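Long-range contacts in uncharacterized ABC transporter solute-binding protein yclQ (Bacillus subtilis subsp. subtilis str. 168, PDB 3GFV), which binds iron-free and ferric petrobactin, and the precursor 3,4-dihydroxybenzoic acid, as the solute-binding component of the YclNOPQ ABC transporter for ferric-petrobactin uptake: residues G59-V64 and G81-P86; A154-S159 and S283-I288. One frame throughout, in Å; residues are numbered along the deposited sequence. Where two conformers were deposited one is given.

From the N terminus the chain first meets contact 1, where residues 59-64, leaving strand 57-60 of the five-stranded parallel sheet, are joined by 81-86, which follow the edge strand 78-79 and lead to helix 88-93. This closes a short excursion with 16 residues between the segments. Contact 2 opens only later: 154-159, in the long helix 146-170 between the two large sheets, packs on 283-288 in helix 281-296, the last of the chain, which follows the mixed sheet. The two loops lie in series, neither nested nor crossed. The centres of contacts 1 and 2 are about 26 Å apart, on opposite sides of the chain's centre.

Contact 1. Residues G59-V64 and G81-P86; sequences GLPKQV and GSLKEP. With PO4 (phosphate ion), chain C.
The carbonyl oxygen of Gly81 receives the backbone N-H of Gln63, with Gln63 N 3.2 Å from Gly81 O and a C=O...N angle of 165°. Pro61 CB packs against the backbone on both sides of Ser82, 3.4 Å from Gly81 O and 3.5 Å from Ser82 C, while Pro61 CG reaches the CD2 methyl of Leu83 at 3.7 Å. Phe42 of helix 42-50 touches both Pro61 and Leu83. Residues 59-64 are the end of strand 57-60 and the loop after it, and 81-86 is the loop after the neighbouring parallel strand 78-79 of this periplasmic-binding-protein fold; Asp79 OD1 accepts from both Lys62 N and Gly81 N. Gln63 lays its amide across Ser82: CG is anti to the backbone N (chi1 -177°), the chain runs on extended, and NE2 comes to 3.4 Å from Ser82 CB. Three waters join this amide to residues 82-84: one donates to Gln63 OE1 and bonds Ser82 OG, 3.0 Å from each; two accept from Leu83 N and Lys84 N and, weakly, from Gln63 NE2. Ser82 OG accepts from Glu85 N in an ST motif, and from within this turn Lys84 reaches away, NZ donating to a phosphate ion, probably from the crystallisation liquor.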
ATOM      1  N   GLY A  59      12.276 -15.379  -1.555  1.00 26.43           N
ATOM      2  CA  GLY A  59      11.847 -14.993  -2.893  1.00 24.20           C
ATOM      3  C   GLY A  59      10.690 -14.018  -2.870  1.00 22.64           C
ATOM      4  O   GLY A  59       9.938 -13.935  -1.883  1.00 22.84           O
ATOM      5  N   LEU A  60      10.551 -13.280  -3.969  1.00 22.02           N
ATOM      6  CA  LEU A  60       9.508 -12.277  -4.111  1.00 18.91           C
ATOM      7  C   LEU A  60       9.357 -12.030  -5.616  1.00 20.63           C
ATOM      8  O   LEU A  60      10.263 -12.341  -6.396  1.00 21.88           O
ATOM      9  CB  LEU A  60       9.925 -10.971  -3.428  1.00 24.19           C
ATOM     10  CG  LEU A  60      11.266 -10.381  -3.888  1.00 25.52           C
ATOM     11  CD1 LEU A  60      11.084  -8.913  -4.260  1.00 23.43           C
ATOM     12  CD2 LEU A  60      12.317 -10.547  -2.774  1.00 26.13           C
ATOM     13  N   PRO A  61       8.210 -11.474  -6.032  1.00 22.06           N
ATOM     14  CA  PRO A  61       8.041 -11.198  -7.466  1.00 24.46           C
ATOM     15  C   PRO A  61       8.774  -9.906  -7.856  1.00 26.28           C
ATOM     16  O   PRO A  61       8.443  -8.840  -7.358  1.00 29.96           O
ATOM     17  CB  PRO A  61       6.521 -11.056  -7.608  1.00 21.85           C
ATOM     18  CG  PRO A  61       6.077 -10.562  -6.175  1.00 20.11           C
ATOM     19  CD  PRO A  61       6.949 -11.396  -5.281  1.00 21.88           C
ATOM     20  N   LYS A  62       9.764  -9.993  -8.739  1.00 26.25           N
ATOM     21  CA  LYS A  62      10.593  -8.819  -9.015  1.00 27.69           C
ATOM     22  C   LYS A  62      10.212  -8.064 -10.277  1.00 32.41           C
ATOM     23  O   LYS A  62      10.921  -7.143 -10.673  1.00 33.40           O
ATOM     24  CB  LYS A  62      12.072  -9.208  -9.093  1.00 28.86           C
ATOM     25  CG  LYS A  62      12.632  -9.812  -7.800  1.00 26.77           C
ATOM     26  CD  LYS A  62      14.128 -10.025  -7.929  1.00 27.55           C
ATOM     27  CE  LYS A  62      14.659 -10.892  -6.810  1.00 26.04           C
ATOM     28  NZ  LYS A  62      16.149 -10.852  -6.793  1.00 32.28           N
ATOM     29  N   GLN A  63       9.113  -8.456 -10.911  1.00 29.68           N
ATOM     30  CA  GLN A  63       8.723  -7.846 -12.191  1.00 32.92           C
ATOM     31  C   GLN A  63       8.835  -6.322 -12.158  1.00 35.80           C
ATOM     32  O   GLN A  63       9.482  -5.720 -13.022  1.00 34.40           O
ATOM     33  CB  GLN A  63       7.312  -8.253 -12.591  1.00 31.11           C
ATOM     34  CG  GLN A  63       6.914  -7.696 -13.945  1.00 41.51           C
ATOM     35  CD  GLN A  63       5.421  -7.727 -14.170  1.00 52.92           C
ATOM     36  OE1 GLN A  63       4.951  -8.253 -15.183  1.00 60.21           O
ATOM     37  NE2 GLN A  63       4.659  -7.168 -13.225  1.00 48.27           N
ATOM     38  N   VAL A  64       8.189  -5.705 -11.167  1.00 27.72           N
ATOM     39  CA  VAL A  64       8.354  -4.288 -10.892  1.00 28.26           C
ATOM     40  C   VAL A  64       8.498  -4.076  -9.395  1.00 25.74           C
ATOM     41  O   VAL A  64       7.725  -4.628  -8.605  1.00 28.47           O
ATOM     42  CB  VAL A  64       7.163  -3.434 -11.426  1.00 32.66           C
ATOM     43  CG1 VAL A  64       7.284  -3.246 -12.914  1.00 40.67           C
ATOM     44  CG2 VAL A  64       5.836  -4.092 -11.089  1.00 38.48           C
ATOM     45  N   GLY A  81       8.354 -14.175 -10.014  1.00 25.64           N
ATOM     46  CA  GLY A  81       7.471 -13.717 -11.085  1.00 26.30           C
ATOM     47  C   GLY A  81       6.919 -12.311 -10.923  1.00 26.99           C
ATOM     48  O   GLY A  81       7.661 -11.334 -10.754  1.00 26.12           O
ATOM     49  N   SER A  82       5.600 -12.198 -11.010  1.00 25.13           N
ATOM     50  CA  SER A  82       4.949 -10.907 -10.829  1.00 21.68           C
ATOM     51  C   SER A  82       3.800 -11.045  -9.853  1.00 19.97           C
ATOM     52  O   SER A  82       3.411 -12.159  -9.478  1.00 23.72           O
ATOM     53  CB  SER A  82       4.438 -10.369 -12.170  1.00 31.78           C
ATOM     54  OG  SER A  82       3.267 -11.044 -12.559  1.00 30.56           O
ATOM     55  N   LEU A  83       3.254  -9.901  -9.445  1.00 21.70           N
ATOM     56  CA  LEU A  83       2.230  -9.895  -8.416  1.00 26.43           C
ATOM     57  C   LEU A  83       0.995 -10.617  -8.926  1.00 27.89           C
ATOM     58  O   LEU A  83       0.313 -11.289  -8.156  1.00 26.29           O
ATOM     59  CB  LEU A  83       1.874  -8.464  -8.025  1.00 22.71           C
ATOM     60  CG  LEU A  83       2.977  -7.753  -7.240  1.00 24.07           C
ATOM     61  CD1 LEU A  83       2.643  -6.275  -7.131  1.00 27.40           C
ATOM     62  CD2 LEU A  83       3.081  -8.369  -5.863  1.00 22.65           C
ATOM     63  N   LYS A  84       0.709 -10.469 -10.221  1.00 24.50           N
ATOM     64  CA  LYS A  84      -0.490 -11.066 -10.796  1.00 24.15           C
ATOM     65  C   LYS A  84      -0.217 -12.418 -11.458  1.00 28.77           C
ATOM     66  O   LYS A  84      -1.140 -13.178 -11.710  1.00 30.71           O
ATOM     67  CB  LYS A  84      -1.177 -10.110 -11.781  1.00 29.59           C
ATOM     68  CG  LYS A  84      -1.850  -8.959 -11.055  1.00 38.53           C
ATOM     69  CD  LYS A  84      -2.502  -7.989 -12.019  1.00 56.03           C
ATOM     70  CE  LYS A  84      -2.944  -6.726 -11.288  1.00 63.57           C
ATOM     71  NZ  LYS A  84      -3.525  -5.705 -12.217  1.00 66.93           N
ATOM     72  N   GLU A  85       1.049 -12.719 -11.721  1.00 25.12           N
ATOM     73  CA  GLU A  85       1.402 -13.984 -12.356  1.00 24.97           C
ATOM     74  C   GLU A  85       2.516 -14.681 -11.560  1.00 23.05           C
ATOM     75  O   GLU A  85       3.680 -14.613 -11.954  1.00 23.69           O
ATOM     76  CB  GLU A  85       1.835 -13.746 -13.820  1.00 25.03           C
ATOM     77  CG  GLU A  85       0.776 -12.986 -14.638  1.00 28.53           C
ATOM     78  CD  GLU A  85       1.233 -12.480 -16.026  1.00 38.49           C
ATOM     79  OE1 GLU A  85       2.332 -12.813 -16.522  1.00 40.00           O
ATOM     80  OE2 GLU A  85       0.456 -11.728 -16.646  1.00 35.19           O
ATOM     81  N   PRO A  86       2.161 -15.357 -10.450  1.00 24.67           N
ATOM     82  CA  PRO A  86       3.204 -16.055  -9.696  1.00 22.49           C
ATOM     83  C   PRO A  86       3.814 -17.192 -10.499  1.00 29.14           C
ATOM     84  O   PRO A  86       3.126 -17.890 -11.259  1.00 29.30           O
ATOM     85  CB  PRO A  86       2.447 -16.617  -8.476  1.00 29.20           C
ATOM     86  CG  PRO A  86       1.225 -15.737  -8.352  1.00 29.22           C
ATOM     87  CD  PRO A  86       0.851 -15.442  -9.778  1.00 26.39           C
TER
HETATM   88  P   PO4 C 304      -4.966  -4.263  -9.551  1.00 94.07           P
HETATM   89  O1  PO4 C 304      -5.037  -3.660  -8.167  1.00 93.38           O
HETATM   90  O2  PO4 C 304      -3.570  -4.097 -10.103  1.00 90.60           O
HETATM   91  O3  PO4 C 304      -5.321  -5.734  -9.476  1.00 92.85           O
HETATM   92  O4  PO4 C 304      -5.948  -3.549 -10.449  1.00 95.61           O
HETATM   93  O   HOH W   1       4.473  -7.341 -10.369  1.00 30.45           O
HETATM   94  O   HOH W   2       1.697  -8.072 -11.789  1.00 31.28           O
HETATM   95  O   HOH W   3       2.177  -9.280 -14.736  1.00 43.47           O

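Contact 2. Residues A154-S159 and S283-I288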
ATOM      1  N   ALA A 154       3.371   2.310  17.611  1.00 26.85           N
ATOM      2  CA  ALA A 154       3.192   3.505  18.422  1.00 27.53           C
ATOM      3  C   ALA A 154       3.718   4.766  17.740  1.00 27.77           C
ATOM      4  O   ALA A 154       3.051   5.811  17.755  1.00 29.22           O
ATOM      5  CB  ALA A 154       3.831   3.328  19.839  1.00 31.21           C
ATOM      6  N   ASN A 155       4.902   4.682  17.141  1.00 26.76           N
ATOM      7  CA  ASN A 155       5.465   5.825  16.422  1.00 31.89           C
ATOM      8  C   ASN A 155       4.597   6.216  15.240  1.00 30.10           C
ATOM      9  O   ASN A 155       4.397   7.398  14.972  1.00 28.65           O
ATOM     10  CB  ASN A 155       6.868   5.529  15.904  1.00 35.02           C
ATOM     11  CG  ASN A 155       7.868   5.361  17.007  1.00 46.36           C
ATOM     12  OD1 ASN A 155       7.688   5.877  18.122  1.00 47.34           O
ATOM     13  ND2 ASN A 155       8.946   4.633  16.715  1.00 47.87           N
ATOM     14  N   ILE A 156       4.105   5.215  14.518  1.00 23.83           N
ATOM     15  CA  ILE A 156       3.199   5.471  13.410  1.00 23.32           C
ATOM     16  C   ILE A 156       1.897   6.152  13.887  1.00 24.50           C
ATOM     17  O   ILE A 156       1.429   7.119  13.271  1.00 23.28           O
ATOM     18  CB  ILE A 156       2.952   4.178  12.629  1.00 21.47           C
ATOM     19  CG1 ILE A 156       4.195   3.879  11.792  1.00 24.35           C
ATOM     20  CG2 ILE A 156       1.704   4.300  11.743  1.00 22.08           C
ATOM     21  CD1 ILE A 156       4.199   2.492  11.150  1.00 25.31           C
ATOM     22  N   ASP A 157       1.344   5.692  15.010  1.00 25.10           N
ATOM     23  CA  ASP A 157       0.139   6.330  15.547  1.00 31.30           C
ATOM     24  C   ASP A 157       0.397   7.801  15.859  1.00 28.90           C
ATOM     25  O   ASP A 157      -0.466   8.656  15.627  1.00 27.52           O
ATOM     26  CB  ASP A 157      -0.367   5.613  16.797  1.00 28.68           C
ATOM     27  CG  ASP A 157      -1.163   4.357  16.471  1.00 33.57           C
ATOM     28  OD1 ASP A 157      -1.528   4.146  15.290  1.00 34.18           O
ATOM     29  OD2 ASP A 157      -1.435   3.586  17.410  1.00 35.96           O
ATOM     30  N   HIS A 158       1.583   8.091  16.382  0.60 29.42           N
ATOM     31  CA  HIS A 158       1.974   9.463  16.708  0.60 30.36           C
ATOM     32  C   HIS A 158       2.086  10.311  15.446  0.60 26.62           C
ATOM     33  O   HIS A 158       1.671  11.475  15.432  0.60 26.09           O
ATOM     34  CB  HIS A 158       3.309   9.471  17.459  0.60 30.32           C
ATOM     35  CG  HIS A 158       3.841  10.842  17.750  0.60 36.49           C
ATOM     36  ND1 HIS A 158       3.725  11.439  18.989  0.60 48.04           N
ATOM     37  CD2 HIS A 158       4.507  11.724  16.969  0.60 42.79           C
ATOM     38  CE1 HIS A 158       4.291  12.634  18.954  0.60 46.22           C
ATOM     39  NE2 HIS A 158       4.769  12.833  17.739  0.60 46.87           N
ATOM     40  N   SER A 159       2.680   9.735  14.405  1.00 24.79           N
ATOM     41  CA  SER A 159       2.827  10.418  13.109  1.00 22.79           C
ATOM     42  C   SER A 159       1.470  10.631  12.474  1.00 21.27           C
ATOM     43  O   SER A 159       1.206  11.684  11.877  1.00 25.70           O
ATOM     44  CB  SER A 159       3.702   9.603  12.155  1.00 26.75           C
ATOM     45  OG  SER A 159       5.032   9.516  12.652  1.00 32.40           O
ATOM     46  N   SER A 283       6.356   1.443   4.145  1.00 21.13           N
ATOM     47  CA  SER A 283       5.497   2.132   3.186  1.00 20.82           C
ATOM     48  C   SER A 283       4.552   3.096   3.914  1.00 22.44           C
ATOM     49  O   SER A 283       4.338   4.213   3.448  1.00 19.21           O
ATOM     50  CB  SER A 283       4.744   1.155   2.262  1.00 21.95           C
ATOM     51  OG  SER A 283       4.169   0.063   2.957  1.00 22.31           O
HETATM   52  N   MSE A 284       4.032   2.695   5.078  1.00 19.84           N
HETATM   53  CA  MSE A 284       3.128   3.584   5.811  1.00 21.72           C
HETATM   54  C   MSE A 284       3.895   4.840   6.244  1.00 20.35           C
HETATM   55  O   MSE A 284       3.397   5.969   6.136  1.00 21.06           O
HETATM   56  CB  MSE A 284       2.534   2.864   7.016  1.00 21.01           C
HETATM   57  CG  MSE A 284       1.806   3.755   7.997  1.00 19.99           C
HETATM   58 SE   MSE A 284       0.201   4.648   7.269  0.70 30.22          SE
HETATM   59  CE  MSE A 284      -1.131   3.271   7.552  1.00 30.72           C
ATOM     60  N   THR A 285       5.094   4.632   6.771  1.00 22.82           N
ATOM     61  CA  THR A 285       5.925   5.744   7.223  1.00 23.25           C
ATOM     62  C   THR A 285       6.160   6.742   6.095  1.00 22.62           C
ATOM     63  O   THR A 285       6.005   7.955   6.278  1.00 23.91           O
ATOM     64  CB  THR A 285       7.246   5.239   7.789  1.00 26.84           C
ATOM     65  OG1 THR A 285       6.966   4.489   8.978  1.00 27.51           O
ATOM     66  CG2 THR A 285       8.137   6.403   8.137  1.00 27.54           C
ATOM     67  N   GLN A 286       6.499   6.209   4.930  0.70 20.94           N
ATOM     68  CA  GLN A 286       6.704   7.026   3.750  0.70 21.84           C
ATOM     69  C   GLN A 286       5.433   7.778   3.373  0.70 21.66           C
ATOM     70  O   GLN A 286       5.473   8.986   3.102  0.70 22.35           O
ATOM     71  CB  GLN A 286       7.137   6.167   2.565  0.70 19.43           C
ATOM     72  CG  GLN A 286       7.393   7.028   1.335  0.70 21.49           C
ATOM     73  CD  GLN A 286       7.657   6.214   0.091  0.70 28.86           C
ATOM     74  OE1 GLN A 286       8.459   5.271   0.092  0.70 26.49           O
ATOM     75  NE2 GLN A 286       6.981   6.580  -0.985  0.70 22.01           N
HETATM   76  N   MSE A 287       4.320   7.051   3.356  1.00 18.14           N
HETATM   77  CA  MSE A 287       3.048   7.588   2.883  1.00 19.22           C
HETATM   78  C   MSE A 287       2.581   8.728   3.772  1.00 20.03           C
HETATM   79  O   MSE A 287       2.112   9.781   3.267  1.00 19.79           O
HETATM   80  CB  MSE A 287       1.978   6.494   2.754  1.00 19.73           C
HETATM   81  CG  MSE A 287       2.267   5.522   1.599  1.00 20.20           C
HETATM   82 SE   MSE A 287       1.383   3.798   1.862  0.75 32.87          SE
HETATM   83  CE  MSE A 287      -0.389   4.315   1.476  1.00 26.45           C
ATOM     84  N   ILE A 288       2.710   8.549   5.073  1.00 22.21           N
ATOM     85  CA  ILE A 288       2.364   9.646   5.984  1.00 22.50           C
ATOM     86  C   ILE A 288       3.172  10.890   5.641  1.00 20.98           C
ATOM     87  O   ILE A 288       2.624  11.997   5.505  1.00 24.64           O
ATOM     88  CB  ILE A 288       2.584   9.248   7.446  1.00 23.83           C
ATOM     89  CG1 ILE A 288       1.634   8.107   7.829  1.00 19.59           C
ATOM     90  CG2 ILE A 288       2.413  10.477   8.406  1.00 23.55           C
ATOM     91  CD1 ILE A 288       2.088   7.357   9.092  1.00 23.46           C
TER
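Ile156 and Met284, the latter present as selenomethionine, make the closest apolar contact between these two helical segments: Ile156 CG2 lies 3.8 Å from Met284 CG. Ile156 holds CG2 anti to its backbone N, and the same methyl also meets the CD1 end of Ile288 at 4.1 Å. It is therefore shared between two residues one turn apart on the partner helix. Both branches of Ile288 also reach Ser159, CD1 and CG2 each lying 4.1 Å from Ser159 CB.

Polar atoms meet this apolar patch without any hydrogen bond passing between the segments. Ser159 O is 3.9 Å from Ile288 CG2. Thr285 brings OG1 to 4.0 Å from Ile156 CG1, the two side chains crossing at about a right angle, but its hydroxyl is hydrogen-bonded to Leu281 O, one turn back in its own helix.

The backbones run almost parallel, at 16°, with axes 10.5 Å apart at closest approach, so contact is made almost wholly through side chains, Ser159 O being the backbone atom that takes part. Lying between the parallel and the mixed sheet in the chain, helix 146-170 is consistent with the long helix that links the two lobes in binding proteins of this family. Here it packs along helix 281-296, with helix 128-142 contacting both, through Met129 on Asp157 and Met284, and Phe200, ahead of strand 203-204, touching Met284 and Ile288.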